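Local structure of Ser-thr phosphatase MSPP (Mycobacterium smegmatis, 2JFR) at residues Asn20-Ala24 against Ala35-Ala40; Ser185-Ala190 against Ser223-Thr227; Asp28-Tyr32 against Ala94-Phe98; Pro105-Ile110 against Pro168-Ile173. The protein probably removes phosphate from phosphoserine and phosphothreonine in proteins, as a manganese- and magnesium-binding phosphatase of the PPM (PP2C) family. All coordinates share one frame; numbering follows the deposited sequence.

Interaction 1 (Asn20-Ala24 against Ala35-Ala40); sequences NNQDA and ADGFGA. With MG (magnesium ion), chain B; MN (manganese (II) ion), chain C.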
loop_
_atom_site.group_PDB
_atom_site.type_symbol
_atom_site.label_atom_id
_atom_site.label_comp_id
_atom_site.label_asym_id
_atom_site.label_seq_id
_atom_site.Cartn_x
_atom_site.Cartn_y
_atom_site.Cartn_z
ATOM N N ASN A 20 -3.585 -14.833 -10.889
ATOM C CA ASN A 20 -3.693 -13.494 -11.378
ATOM C C ASN A 20 -2.810 -12.607 -10.477
ATOM O O ASN A 20 -2.640 -12.909 -9.305
ATOM C CB ASN A 20 -5.106 -12.939 -11.376
ATOM C CG ASN A 20 -5.976 -13.560 -12.411
ATOM O OD1 ASN A 20 -6.593 -14.575 -12.196
ATOM N ND2 ASN A 20 -6.023 -12.993 -13.579
ATOM N N ASN A 21 -2.368 -11.502 -11.053
ATOM C CA ASN A 21 -1.792 -10.408 -10.260
ATOM C C ASN A 21 -2.927 -9.419 -10.036
ATOM O O ASN A 21 -3.326 -8.669 -10.914
ATOM C CB ASN A 21 -0.618 -9.772 -10.947
ATOM C CG ASN A 21 0.071 -8.837 -9.986
ATOM O OD1 ASN A 21 -0.429 -8.509 -8.925
ATOM N ND2 ASN A 21 1.287 -8.437 -10.362
ATOM N N GLN A 22 -3.500 -9.467 -8.832
ATOM C CA GLN A 22 -4.596 -8.585 -8.478
ATOM C C GLN A 22 -4.104 -7.362 -7.709
ATOM O O GLN A 22 -4.940 -6.583 -7.214
ATOM C CB GLN A 22 -5.677 -9.302 -7.689
ATOM C CG GLN A 22 -6.186 -10.529 -8.429
ATOM C CD GLN A 22 -7.387 -11.149 -7.728
ATOM O OE1 GLN A 22 -7.424 -11.222 -6.495
ATOM N NE2 GLN A 22 -8.346 -11.579 -8.486
ATOM N N ASP A 23 -2.810 -7.157 -7.611
ATOM C CA ASP A 23 -2.286 -5.906 -7.070
ATOM C C ASP A 23 -2.195 -4.885 -8.205
ATOM O O ASP A 23 -2.156 -5.220 -9.400
ATOM C CB ASP A 23 -0.854 -6.117 -6.556
ATOM C CG ASP A 23 -0.629 -6.856 -5.259
ATOM O OD1 ASP A 23 -1.597 -7.266 -4.578
ATOM O OD2 ASP A 23 0.588 -7.024 -4.930
ATOM N N ALA A 24 -2.142 -3.625 -7.820
ATOM C CA ALA A 24 -1.940 -2.510 -8.734
ATOM C C ALA A 24 -1.126 -1.462 -7.990
ATOM O O ALA A 24 -1.180 -1.374 -6.771
ATOM C CB ALA A 24 -3.245 -1.962 -9.238
ATOM N N ALA A 35 -2.696 -0.874 -4.346
ATOM C CA ALA A 35 -4.023 -1.456 -4.113
ATOM C C ALA A 35 -3.907 -2.965 -4.303
ATOM O O ALA A 35 -3.472 -3.417 -5.354
ATOM C CB ALA A 35 -5.041 -0.865 -5.071
ATOM N N ASP A 36 -4.290 -3.712 -3.287
ATOM C CA ASP A 36 -4.247 -5.177 -3.337
ATOM C C ASP A 36 -5.674 -5.686 -3.444
ATOM O O ASP A 36 -6.444 -5.663 -2.481
ATOM C CB ASP A 36 -3.581 -5.715 -2.063
ATOM C CG ASP A 36 -3.545 -7.232 -2.001
ATOM O OD1 ASP A 36 -4.236 -7.851 -2.842
ATOM O OD2 ASP A 36 -2.833 -7.749 -1.123
ATOM N N GLY A 37 -6.037 -6.114 -4.645
ATOM C CA GLY A 37 -7.367 -6.645 -4.879
ATOM C C GLY A 37 -7.522 -8.046 -4.351
ATOM O O GLY A 37 -6.578 -8.809 -4.245
ATOM N N PHE A 38 -8.780 -8.403 -4.094
ATOM C CA PHE A 38 -9.161 -9.720 -3.676
ATOM C C PHE A 38 -10.467 -10.119 -4.343
ATOM O O PHE A 38 -11.266 -9.248 -4.706
ATOM C CB PHE A 38 -9.283 -9.868 -2.155
ATOM C CG PHE A 38 -10.426 -9.138 -1.526
ATOM C CD1 PHE A 38 -11.688 -9.740 -1.424
ATOM C CD2 PHE A 38 -10.234 -7.827 -1.062
ATOM C CE1 PHE A 38 -12.759 -9.110 -0.869
ATOM C CE2 PHE A 38 -11.384 -7.201 -0.470
ATOM C CZ PHE A 38 -12.616 -7.879 -0.414
ATOM N N GLY A 39 -10.712 -11.401 -4.383
ATOM C CA GLY A 39 -11.916 -11.967 -4.923
ATOM C C GLY A 39 -11.769 -12.249 -6.416
ATOM O O GLY A 39 -10.765 -11.989 -7.051
ATOM N N ALA A 40 -12.876 -12.798 -6.957
ATOM C CA ALA A 40 -12.868 -13.189 -8.370
ATOM C C ALA A 40 -12.577 -12.039 -9.291
ATOM O O ALA A 40 -12.041 -12.253 -10.377
ATOM C CB ALA A 40 -14.209 -13.807 -8.747
HETATM MG MG MG B . -4.808 -9.630 -3.548
HETATM MN MN MN C . -2.048 -9.694 -1.013
HETATM O O HOH W 1 -8.367 -13.096 -4.626
HETATM O O HOH W 2 -5.411 -11.305 -4.601
HETATM O O HOH W 3 -3.508 -9.161 -5.092
HETATM O O HOH W 4 -3.259 -10.699 -2.574
HETATM O O HOH W 5 -5.799 -10.117 -1.826
HETATM O O HOH W 6 -3.553 -10.382 0.204
#
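D23 and D36 face each other in a beta hairpin formed by strands 23-28 and 31-38. The open end of this hairpin carries part of the PP2C metal site.

Backbone bonds come first. A24 and A35 form an antiparallel hydrogen-bonded pair, with A24 N to A35 O at 2.8 Å and A35 N returning a bond to A24 O. One step on, G37 N donates to Q22 O, approaching from above the carbonyl plane. G37 has no side chain, which leaves room for that oxygen.

A side-chain-to-backbone bond lies at the start of strand 23-28, where N21 OD1 accepts from D23 N in an Asx turn.

Metal bonds come next. D36 bridges two ions: OD1 binds magnesium at 2.0 Å and OD2 binds manganese at 2.1 Å. With CG anti to the backbone N (chi1 178°), the carboxylate reaches both. G37 O is a further magnesium ligand. D23 works from the second shell. Its OD1 accepts from a water on magnesium, while OD2 is hydrogen-bonded to S185 and T227. D23 OD1 and D36 OD1 are 3.2 Å apart, with the carboxylate planes turned 71° from each other. The ion and its water probably offset the repulsion.

On the opposite face of the hairpin, the methyls of A24 and A35 meet S46 and L50 of helix 42-59.

The Q22 amide closes the contact. OE1 accepts from two waters, one on magnesium and one also bound to G39 N. NE2 donates to G39 O at 2.8 Å, with a C=O...N angle of 176°.

Interaction 2 (Ser185-Ala190 against Ser223-Thr227); sequences SDGLFA and SDNTT. With MN (manganese (II) ion), chain C.
S185 OG has two partners. It accepts from T227 N, 3.1 Å from OG, and it is hydrogen-bonded to D23 OD2. S185 N also donates to T227 O at 2.9 Å, in the carbonyl plane, which ties the start of the 185-190 loop to strand 226-233.

D186 and D224 meet at manganese. D186 was modelled in two conformers, and one is described here. In it, D186 OD1 and D224 OD2 both bind the ion and lie 2.9 Å apart. The two side chains cross at about a right angle. D36 is the third aspartate on this ion. D186 OD2 binds a magnesium ion other than the one held by D36 and G37. A manganese-bound water donates to N225 O at 2.8 Å, so the backbone beside D224 also holds the inner shell. These residues lie in the D-G and D-N sequences familiar from PP2C enzymes.

G187 is tightly fitted. Its CA-H points at N225 O, 3.3 Å from CA, and T226 OG1 lies over its carbonyl carbon. Having no side chain, G187 lets both oxygens come this close. A separate water donates to G187 O and accepts from D224 N.

L188 CB rests on T226 CG2 at 3.9 Å. Beyond this pair, helix 206-219 touches L188 and T226, helix 194-201 touches L188, and strand 23-28 lies against T227.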
loop_
_atom_site.group_PDB
_atom_site.type_symbol
_atom_site.label_atom_id
_atom_site.label_comp_id
_atom_site.label_asym_id
_atom_site.label_seq_id
_atom_site.Cartn_x
_atom_site.Cartn_y
_atom_site.Cartn_z
ATOM N N SER A 185 2.181 -4.168 -0.937
ATOM C CA SER A 185 1.138 -5.124 -0.623
ATOM C C SER A 185 1.666 -6.087 0.442
ATOM O O SER A 185 2.862 -6.215 0.699
ATOM C CB SER A 185 0.612 -5.841 -1.839
ATOM O OG SER A 185 1.634 -6.632 -2.429
ATOM N N ASP A 186 0.719 -6.830 1.031
ATOM C CA ASP A 186 1.042 -7.824 2.050
ATOM C C ASP A 186 1.873 -8.965 1.508
ATOM O O ASP A 186 2.417 -9.742 2.298
ATOM C CB ASP A 186 -0.235 -8.286 2.723
ATOM C CG ASP A 186 -1.260 -8.981 1.869
ATOM O OD1 ASP A 186 -1.024 -9.063 0.649
ATOM O OD2 ASP A 186 -2.292 -9.472 2.472
ATOM N N GLY A 187 2.039 -9.136 0.200
ATOM C CA GLY A 187 2.847 -10.221 -0.284
ATOM C C GLY A 187 4.288 -10.141 0.149
ATOM O O GLY A 187 4.959 -11.159 0.282
ATOM N N LEU A 188 4.802 -8.935 0.397
ATOM C CA LEU A 188 6.222 -8.797 0.713
ATOM C C LEU A 188 6.592 -9.523 1.966
ATOM O O LEU A 188 7.630 -10.183 2.030
ATOM C CB LEU A 188 6.548 -7.301 0.856
ATOM C CG LEU A 188 7.974 -6.991 1.255
ATOM C CD1 LEU A 188 8.974 -7.541 0.228
ATOM C CD2 LEU A 188 8.142 -5.488 1.429
ATOM N N PHE A 189 5.760 -9.449 3.023
ATOM C CA PHE A 189 6.021 -10.033 4.320
ATOM C C PHE A 189 5.360 -11.377 4.513
ATOM O O PHE A 189 5.236 -11.903 5.605
ATOM C CB PHE A 189 5.706 -9.045 5.455
ATOM C CG PHE A 189 6.809 -8.068 5.762
ATOM C CD1 PHE A 189 7.675 -8.306 6.840
ATOM C CD2 PHE A 189 6.961 -6.914 5.020
ATOM C CE1 PHE A 189 8.664 -7.418 7.152
ATOM C CE2 PHE A 189 7.949 -6.022 5.328
ATOM C CZ PHE A 189 8.810 -6.263 6.397
ATOM N N ALA A 190 4.936 -12.032 3.426
ATOM C CA ALA A 190 4.284 -13.344 3.560
ATOM C C ALA A 190 5.183 -14.377 4.176
ATOM O O ALA A 190 4.670 -15.299 4.825
ATOM C CB ALA A 190 3.830 -13.825 2.196
ATOM N N SER A 223 4.089 -16.788 -2.430
ATOM C CA SER A 223 2.737 -17.272 -2.219
ATOM C C SER A 223 1.678 -16.264 -2.624
ATOM O O SER A 223 0.550 -16.669 -2.883
ATOM C CB SER A 223 2.514 -17.691 -0.771
ATOM O OG SER A 223 2.696 -16.634 0.122
ATOM N N ASP A 224 2.011 -14.986 -2.615
ATOM C CA ASP A 224 1.099 -13.931 -2.997
ATOM C C ASP A 224 1.766 -13.059 -4.044
ATOM O O ASP A 224 2.966 -13.098 -4.243
ATOM C CB ASP A 224 0.642 -13.104 -1.791
ATOM C CG ASP A 224 -0.534 -12.205 -1.973
ATOM O OD1 ASP A 224 -1.201 -12.268 -3.052
ATOM O OD2 ASP A 224 -0.869 -11.452 -0.978
ATOM N N ASN A 225 0.944 -12.263 -4.705
ATOM C CA ASN A 225 1.428 -11.113 -5.439
ATOM C C ASN A 225 2.175 -10.163 -4.502
ATOM O O ASN A 225 1.723 -9.978 -3.370
ATOM C CB ASN A 225 0.227 -10.353 -6.005
ATOM C CG ASN A 225 -0.794 -11.157 -6.766
ATOM O OD1 ASN A 225 -1.982 -10.823 -6.721
ATOM N ND2 ASN A 225 -0.408 -12.181 -7.497
ATOM N N THR A 226 3.269 -9.596 -4.974
ATOM C CA THR A 226 4.000 -8.578 -4.214
ATOM C C THR A 226 4.172 -7.356 -5.066
ATOM O O THR A 226 4.658 -7.456 -6.198
ATOM C CB THR A 226 5.389 -9.136 -3.759
ATOM O OG1 THR A 226 5.171 -10.247 -2.897
ATOM C CG2 THR A 226 6.161 -8.076 -2.993
ATOM N N THR A 227 3.832 -6.213 -4.527
ATOM C CA THR A 227 3.948 -4.926 -5.217
ATOM C C THR A 227 4.531 -3.934 -4.259
ATOM O O THR A 227 4.100 -3.852 -3.113
ATOM C CB THR A 227 2.570 -4.502 -5.716
ATOM O OG1 THR A 227 2.084 -5.525 -6.576
ATOM C CG2 THR A 227 2.597 -3.185 -6.485
HETATM MN MN MN C . -2.048 -9.694 -1.013
HETATM O O HOH W 7 4.612 -13.351 -1.447
HETATM O O HOH W 4 -3.259 -10.699 -2.574
HETATM O O HOH W 8 -0.744 -8.983 -2.516
HETATM O O HOH W 6 -3.553 -10.382 0.204
#

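Interaction 3 (Asp28-Tyr32 against Ala94-Phe98); sequences DGILY and AVAVF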
loop_
_atom_site.group_PDB
_atom_site.type_symbol
_atom_site.label_atom_id
_atom_site.label_comp_id
_atom_site.label_asym_id
_atom_site.label_seq_id
_atom_site.Cartn_x
_atom_site.Cartn_y
_atom_site.Cartn_z
ATOM N N ASP A 28 2.888 8.920 -9.516
ATOM C CA ASP A 28 2.614 10.017 -10.419
ATOM C C ASP A 28 2.614 11.336 -9.715
ATOM O O ASP A 28 1.744 11.674 -8.885
ATOM C CB ASP A 28 1.251 9.853 -11.032
ATOM C CG ASP A 28 0.911 10.987 -11.989
ATOM O OD1 ASP A 28 1.837 11.734 -12.356
ATOM O OD2 ASP A 28 -0.275 11.164 -12.346
ATOM N N GLY A 29 3.646 12.105 -10.005
ATOM C CA GLY A 29 3.833 13.394 -9.351
ATOM C C GLY A 29 4.188 13.195 -7.890
ATOM O O GLY A 29 5.183 12.620 -7.470
ATOM N N ILE A 30 3.335 13.688 -7.006
ATOM C CA ILE A 30 3.509 13.509 -5.546
ATOM C C ILE A 30 2.597 12.401 -5.016
ATOM O O ILE A 30 2.612 12.198 -3.800
ATOM C CB ILE A 30 3.258 14.831 -4.792
ATOM C CG1 ILE A 30 1.804 15.302 -4.856
ATOM C CG2 ILE A 30 4.231 15.858 -5.317
ATOM C CD1 ILE A 30 1.535 16.377 -3.815
ATOM N N LEU A 31 1.842 11.733 -5.880
ATOM C CA LEU A 31 0.900 10.694 -5.447
ATOM C C LEU A 31 1.446 9.302 -5.751
ATOM O O LEU A 31 1.842 8.993 -6.886
ATOM C CB LEU A 31 -0.440 10.866 -6.180
ATOM C CG LEU A 31 -1.516 9.875 -5.787
ATOM C CD1 LEU A 31 -1.947 10.056 -4.339
ATOM C CD2 LEU A 31 -2.726 9.992 -6.720
ATOM N N TYR A 32 1.403 8.460 -4.740
ATOM C CA TYR A 32 1.919 7.092 -4.797
ATOM C C TYR A 32 0.905 6.200 -4.148
ATOM O O TYR A 32 0.347 6.532 -3.118
ATOM C CB TYR A 32 3.261 6.995 -4.071
ATOM C CG TYR A 32 4.280 7.916 -4.708
ATOM C CD1 TYR A 32 5.021 7.489 -5.788
ATOM C CD2 TYR A 32 4.438 9.219 -4.291
ATOM C CE1 TYR A 32 5.927 8.306 -6.412
ATOM C CE2 TYR A 32 5.345 10.068 -4.957
ATOM C CZ TYR A 32 6.051 9.578 -5.993
ATOM O OH TYR A 32 6.938 10.448 -6.636
ATOM N N ALA A 94 -2.493 5.101 -0.071
ATOM C CA ALA A 94 -2.072 6.218 -0.917
ATOM C C ALA A 94 -1.253 7.186 -0.071
ATOM O O ALA A 94 -1.613 7.502 1.074
ATOM C CB ALA A 94 -3.291 6.920 -1.495
ATOM N N VAL A 95 -0.180 7.649 -0.649
ATOM C CA VAL A 95 0.683 8.676 -0.077
ATOM C C VAL A 95 0.707 9.856 -0.999
ATOM O O VAL A 95 0.939 9.715 -2.191
ATOM C CB VAL A 95 2.115 8.123 0.114
ATOM C CG1 VAL A 95 3.083 9.236 0.455
ATOM C CG2 VAL A 95 2.139 7.028 1.165
ATOM N N ALA A 96 0.482 11.050 -0.440
ATOM C CA ALA A 96 0.691 12.283 -1.151
ATOM C C ALA A 96 1.812 13.034 -0.452
ATOM O O ALA A 96 1.687 13.376 0.726
ATOM C CB ALA A 96 -0.560 13.133 -1.218
ATOM N N VAL A 97 2.902 13.284 -1.185
ATOM C CA VAL A 97 4.058 13.954 -0.598
ATOM C C VAL A 97 3.852 15.467 -0.719
ATOM O O VAL A 97 4.536 16.160 -1.490
ATOM C CB VAL A 97 5.386 13.480 -1.181
ATOM C CG1 VAL A 97 6.523 14.050 -0.388
ATOM C CG2 VAL A 97 5.449 11.948 -1.215
ATOM N N PHE A 98 2.874 15.966 0.013
ATOM C CA PHE A 98 2.588 17.394 0.039
ATOM C C PHE A 98 3.716 18.181 0.696
ATOM O O PHE A 98 4.363 17.700 1.625
ATOM C CB PHE A 98 1.328 17.664 0.842
ATOM C CG PHE A 98 0.042 17.109 0.309
ATOM C CD1 PHE A 98 -0.419 17.500 -0.936
ATOM C CD2 PHE A 98 -0.728 16.235 1.051
ATOM C CE1 PHE A 98 -1.630 17.017 -1.401
ATOM C CE2 PHE A 98 -1.969 15.779 0.623
ATOM C CZ PHE A 98 -2.400 16.197 -0.613
#
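Y32 lays its ring beside V97, with CE2 reaching V97 CG2 at 4.2 Å. The two side chains meet obliquely. V95 O sits at the ring edge, near its plane. Y32 CB also comes close to V95 CB.

The backbones form a short antiparallel ladder. Y32 and V95 form a hydrogen-bonded pair, with Y32 N to V95 O at 2.9 Å and V95 N to Y32 O at 2.8 Å. V97 N adds a bond to I30 O at 2.8 Å. Between these rungs, L31 and A96 make a non-hydrogen-bonded pair. A96 CA-H and L31 CA-H approach I30 O and V95 O.

On the face away from Y32, L31 CG is anti to the backbone N (chi1 -178°). This brings its CD1 to 3.6 Å from V95 O and close to A94 CB.

Both segments turn at the same end. A type II' turn from D28 to L31, with G29 at positive phi, joins strands 23-28 and 31-38. V97 centres an inverse gamma turn closed by a weak F98 N to A96 O bond. Past it, the F98 ring has A96 CB over one face, 3.5 Å above the plane and offset toward the rim. I30 packs its CB on V97, 4.4 Å from V97 CB. It was modelled in two conformers, and in one of them CD1 reaches F98 CD1.

The contact lies inside the PP2C beta sandwich. Strands 5-13 and 226-233 of the other sheet pack on Y32 and V97, while helix 42-59 packs on L31, A94 and F98.

Interaction 4 (Pro105-Ile110 against Pro168-Ile173); sequences PLVVNI and PDVFGI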
loop_
_atom_site.group_PDB
_atom_site.type_symbol
_atom_site.label_atom_id
_atom_site.label_comp_id
_atom_site.label_asym_id
_atom_site.label_seq_id
_atom_site.Cartn_x
_atom_site.Cartn_y
_atom_site.Cartn_z
ATOM N N PRO A 105 3.406 15.649 4.169
ATOM C CA PRO A 105 3.121 14.309 3.603
ATOM C C PRO A 105 1.988 13.630 4.340
ATOM O O PRO A 105 1.888 13.709 5.587
ATOM C CB PRO A 105 4.426 13.591 3.713
ATOM C CG PRO A 105 5.455 14.716 3.582
ATOM C CD PRO A 105 4.854 15.805 4.414
ATOM N N LEU A 106 1.146 12.951 3.590
ATOM C CA LEU A 106 -0.084 12.361 4.126
ATOM C C LEU A 106 -0.256 10.941 3.606
ATOM O O LEU A 106 0.013 10.689 2.433
ATOM C CB LEU A 106 -1.269 13.232 3.681
ATOM C CG LEU A 106 -2.601 12.984 4.430
ATOM C CD1 LEU A 106 -2.525 13.538 5.822
ATOM C CD2 LEU A 106 -3.716 13.598 3.666
ATOM N N VAL A 107 -0.707 10.072 4.479
ATOM C CA VAL A 107 -1.134 8.698 4.089
ATOM C C VAL A 107 -2.587 8.541 4.336
ATOM O O VAL A 107 -3.148 8.977 5.366
ATOM C CB VAL A 107 -0.289 7.622 4.768
ATOM C CG1 VAL A 107 -0.341 7.663 6.287
ATOM C CG2 VAL A 107 -0.654 6.219 4.264
ATOM N N VAL A 108 -3.265 7.884 3.381
ATOM C CA VAL A 108 -4.655 7.461 3.507
ATOM C C VAL A 108 -4.655 5.966 3.229
ATOM O O VAL A 108 -4.130 5.531 2.206
ATOM C CB VAL A 108 -5.546 8.228 2.520
ATOM C CG1 VAL A 108 -7.000 7.754 2.687
ATOM C CG2 VAL A 108 -5.428 9.722 2.698
ATOM N N ASN A 109 -5.225 5.169 4.138
ATOM C CA ASN A 109 -5.084 3.737 3.977
ATOM C C ASN A 109 -6.304 2.996 4.492
ATOM O O ASN A 109 -6.932 3.329 5.495
ATOM C CB ASN A 109 -3.818 3.220 4.647
ATOM C CG ASN A 109 -3.761 3.443 6.206
ATOM O OD1 ASN A 109 -3.846 2.464 6.943
ATOM N ND2 ASN A 109 -3.643 4.681 6.571
ATOM N N ILE A 110 -6.607 1.928 3.760
ATOM C CA ILE A 110 -7.671 0.995 4.093
ATOM C C ILE A 110 -7.203 -0.386 3.709
ATOM O O ILE A 110 -6.778 -0.624 2.566
ATOM C CB ILE A 110 -8.997 1.470 3.434
ATOM C CG1 ILE A 110 -10.163 0.647 3.994
ATOM C CG2 ILE A 110 -8.928 1.547 1.933
ATOM C CD1 ILE A 110 -11.505 1.159 3.604
ATOM N N PRO A 168 -11.420 5.365 5.756
ATOM C CA PRO A 168 -9.997 5.090 5.743
ATOM C C PRO A 168 -9.317 5.789 6.930
ATOM O O PRO A 168 -9.775 6.790 7.447
ATOM C CB PRO A 168 -9.503 5.713 4.426
ATOM C CG PRO A 168 -10.404 6.842 4.176
ATOM C CD PRO A 168 -11.766 6.305 4.636
ATOM N N ASP A 169 -8.168 5.255 7.315
ATOM C CA ASP A 169 -7.280 5.993 8.196
ATOM C C ASP A 169 -6.606 7.101 7.376
ATOM O O ASP A 169 -6.312 6.906 6.188
ATOM C CB ASP A 169 -6.239 5.090 8.785
ATOM C CG ASP A 169 -6.732 4.134 9.859
ATOM O OD1 ASP A 169 -7.889 4.313 10.346
ATOM O OD2 ASP A 169 -6.006 3.183 10.188
ATOM N N VAL A 170 -6.366 8.226 8.022
ATOM C CA VAL A 170 -5.775 9.419 7.412
ATOM C C VAL A 170 -4.787 9.977 8.394
ATOM O O VAL A 170 -5.211 10.316 9.505
ATOM C CB VAL A 170 -6.850 10.455 7.090
ATOM C CG1 VAL A 170 -6.205 11.703 6.462
ATOM C CG2 VAL A 170 -7.921 9.845 6.215
ATOM N N PHE A 171 -3.509 10.161 8.069
ATOM C CA PHE A 171 -2.624 10.780 9.028
ATOM C C PHE A 171 -1.412 11.334 8.312
ATOM O O PHE A 171 -0.978 10.851 7.253
ATOM C CB PHE A 171 -2.149 9.821 10.124
ATOM C CG PHE A 171 -2.036 10.582 11.441
ATOM C CD1 PHE A 171 -3.144 10.883 12.149
ATOM C CD2 PHE A 171 -0.795 11.039 11.923
ATOM C CE1 PHE A 171 -3.045 11.610 13.335
ATOM C CE2 PHE A 171 -0.725 11.742 13.095
ATOM C CZ PHE A 171 -1.844 12.056 13.776
ATOM N N GLY A 172 -0.787 12.331 8.925
ATOM C CA GLY A 172 0.488 12.797 8.455
ATOM C C GLY A 172 1.538 11.730 8.581
ATOM O O GLY A 172 1.515 10.870 9.434
ATOM N N ILE A 173 2.545 11.834 7.705
ATOM C CA ILE A 173 3.705 10.978 7.712
ATOM C C ILE A 173 4.893 11.782 8.272
ATOM O O ILE A 173 5.225 12.830 7.690
ATOM C CB ILE A 173 4.085 10.473 6.294
ATOM C CG1 ILE A 173 2.864 9.845 5.588
ATOM C CG2 ILE A 173 5.251 9.518 6.386
ATOM C CD1 ILE A 173 3.099 9.651 4.122
HETATM O O HOH W 9 -3.317 3.320 9.759
#
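I173 and V107 pack closely at one end of this antiparallel strand pair. The I173 side chain crosses that of V107 at about a right angle, with CG1 to CG1 at 3.9 Å. With I173 CG1 anti to the carbonyl carbon (chi1 -52°), CG1 sits by V107 N. The extended chain then carries CD1 on to L106 C, 3.6 Å away. P105 CB touches I173 CB beside it.

Five backbone bonds hold the ladder. V107 pairs with F171 and N109 with D169, both as hydrogen-bonded pairs. V107 N to F171 O is nearly straight, with 177° at the hydrogen. I173 N donates to P105 O from above the carbonyl plane.

At the other end, V108 CG1 meets P168 CB at 3.7 Å, the two side chains lying side by side. The polar pair N109 and D169 occupies the opposite face. N109 ND2 lies 3.4 Å from D169 CB, and the amide and carboxylate planes stand 70° apart. One water joins the two groups, donating to N109 OD1 and, at 2.7 Å, to D169 OD2. The same carboxylate is hydrogen-bonded to H130 and salt-bridged to R138 and R158, which probably keeps it charged.

The outer strand is looser. F171 and G172 are exposed. The F171 side chain makes no close contact with 105-110, and F171 touches a crystal neighbour.

Strand 169-172 is the outermost strand of its sheet within this chain, in the PP2C sandwich. Strand 89-96 pairs with the far side of strand 106-110. Helix 63-81 packs on L106, V108 and V170, and strand 115-119 of the other sheet meets V107 and I173.

In the fold
Interaction 1 closes the hairpin of strands 23-28 and 31-38 at its open end. Interaction 3 starts at the turn inside that hairpin and closes a long, largely helical loop onto strand 89-96, so the two cross. Interaction 4 follows in series and closes the loop from 106-110 to edge strand 169-172. A94 N to V108 O and A96 N to L106 O join it to interaction 3. Interaction 2 comes last and brings the loop after strand 180-184 to strand 226-233 of the other sheet. No contact nests in another. Interactions 1 and 2 meet across the sheets through D23 and share manganese; interactions 3 and 4 lie away from the metals.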